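Local coordinates for protein FucU (Bifidobacterium longum subsp. infantis, PDB 3MVK), which probably catalyses the interconversion of the alpha and beta anomers of L-fucose and of the pyranose and furanose forms of beta-D-ribose, at residues L14-L17 with C18-H22. Numbering follows the deposited sequence. Where two conformers were deposited one is given.
Sequences LKVL and CEMGH
Lys-15 and Glu-19, one helical turn apart, form an i to i+4 salt bridge in which Lys-15 NZ lies 2.8 Å from Glu-19 OE1, on the syn lone pair of that oxygen. The lysine chain runs extended as far as CE and bends only at its last torsion (chi4 -74°), which swings NZ over to the carboxylate. A water closes the ring, accepting from Lys-15 NZ at 2.9 Å and donating to Glu-19 OE2 at 2.6 Å. Glu-19 places CG between its backbone N and carbonyl carbon (chi1 75°), which lays the chain back along the preceding turn, CG 3.4 Å from Lys-15 O. Tyr-123 OH also bonds OE2, and an alanine in place of Glu-19 would probably leave the Lys-15 ammonium without its charge partner and the tyrosine hydroxyl without this bond. On another side of the helix, Val-16 CG1 meets the selenium of Met-20 at 3.9 Å, and this selenomethionine packs on Leu-26 and Phe-63. Pro-11 of a neighbouring subunit lies against Lys-15 and Glu-19. Beneath these side chains, backbone bonds such as Met-20 N to Val-16 O (3.0 Å) complete the C-terminal turn of helix 11-19, where Met-20 leaves helical geometry on the way to strand 25-29 of the RbsD/FucU fold.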
loop_
_atom_site.group_PDB
_atom_site.type_symbol
_atom_site.label_atom_id
_atom_site.label_comp_id
_atom_site.label_asym_id
_atom_site.label_seq_id
_atom_site.Cartn_x
_atom_site.Cartn_y
_atom_site.Cartn_z
ATOM N N LEU G 14 3.108 -6.641 22.557
ATOM C CA LEU G 14 3.385 -5.715 23.651
ATOM C C LEU G 14 2.821 -4.353 23.261
ATOM O O LEU G 14 2.147 -3.702 24.077
ATOM C CB LEU G 14 4.886 -5.650 23.945
ATOM C CG LEU G 14 5.326 -4.712 25.064
ATOM C CD1 LEU G 14 4.618 -5.026 26.391
ATOM C CD2 LEU G 14 6.839 -4.798 25.204
ATOM N N LYS G 15 3.051 -3.963 22.008
ATOM C CA LYS G 15 2.493 -2.711 21.477
ATOM C C LYS G 15 0.964 -2.686 21.599
ATOM O O LYS G 15 0.374 -1.699 22.060
ATOM C CB LYS G 15 2.903 -2.503 20.022
ATOM C CG LYS G 15 2.318 -1.230 19.431
ATOM C CD LYS G 15 2.930 -0.932 18.054
ATOM C CE LYS G 15 2.465 0.413 17.490
ATOM N NZ LYS G 15 1.058 0.406 16.986
ATOM N N VAL G 16 0.340 -3.787 21.190
ATOM C CA VAL G 16 -1.126 -3.917 21.258
ATOM C C VAL G 16 -1.615 -3.746 22.701
ATOM O O VAL G 16 -2.544 -2.982 22.942
ATOM C CB VAL G 16 -1.590 -5.276 20.676
ATOM C CG1 VAL G 16 -3.018 -5.613 21.126
ATOM C CG2 VAL G 16 -1.498 -5.253 19.160
ATOM N N LEU G 17 -0.991 -4.453 23.642
ATOM C CA LEU G 17 -1.427 -4.427 25.043
ATOM C C LEU G 17 -1.309 -3.020 25.624
ATOM O O LEU G 17 -2.182 -2.577 26.392
ATOM C CB LEU G 17 -0.629 -5.430 25.887
ATOM C CG LEU G 17 -0.881 -6.897 25.498
ATOM C CD1 LEU G 17 0.138 -7.809 26.171
ATOM C CD2 LEU G 17 -2.326 -7.337 25.861
ATOM N N CYS G 18 -0.262 -2.313 25.216
ATOM C CA CYS G 18 -0.038 -0.954 25.704
ATOM C C CYS G 18 -1.026 0.043 25.114
ATOM O O CYS G 18 -1.502 0.954 25.813
ATOM C CB CYS G 18 1.396 -0.526 25.434
ATOM S SG CYS G 18 2.542 -1.397 26.499
ATOM N N GLU G 19 -1.343 -0.107 23.842
ATOM C CA GLU G 19 -2.216 0.879 23.240
ATOM C C GLU G 19 -3.711 0.626 23.441
ATOM O O GLU G 19 -4.523 1.520 23.183
ATOM C CB GLU G 19 -1.862 1.081 21.775
ATOM C CG GLU G 19 -2.321 -0.049 20.903
ATOM C CD GLU G 19 -1.565 -0.156 19.563
ATOM O OE1 GLU G 19 -0.697 0.662 19.201
ATOM O OE2 GLU G 19 -1.863 -1.106 18.846
HETATM N N MSE G 20 -4.078 -0.567 23.907
HETATM C CA MSE G 20 -5.457 -0.767 24.359
HETATM C C MSE G 20 -5.751 0.101 25.567
HETATM O O MSE G 20 -4.867 0.351 26.405
HETATM C CB MSE G 20 -5.678 -2.253 24.695
HETATM C CG MSE G 20 -5.706 -3.078 23.446
HETATM SE SE MSE G 20 -5.788 -5.019 23.792
HETATM C CE MSE G 20 -7.622 -5.184 24.556
ATOM N N GLY G 21 -6.997 0.558 25.641
ATOM C CA GLY G 21 -7.455 1.398 26.744
ATOM C C GLY G 21 -8.679 0.789 27.414
ATOM O O GLY G 21 -9.103 -0.337 27.099
ATOM N N HIS G 22 -9.259 1.555 28.329
ATOM C CA HIS G 22 -10.381 1.087 29.131
ATOM C C HIS G 22 -11.590 0.638 28.285
ATOM O O HIS G 22 -12.163 1.410 27.513
ATOM C CB HIS G 22 -10.751 2.212 30.104
ATOM C CG HIS G 22 -11.719 1.799 31.157
ATOM N ND1 HIS G 22 -12.479 2.717 31.858
ATOM C CD2 HIS G 22 -12.055 0.575 31.638
ATOM C CE1 HIS G 22 -13.235 2.069 32.731
ATOM N NE2 HIS G 22 -12.998 0.774 32.620
HETATM O O HOH W 1 -0.594 -1.982 16.697
#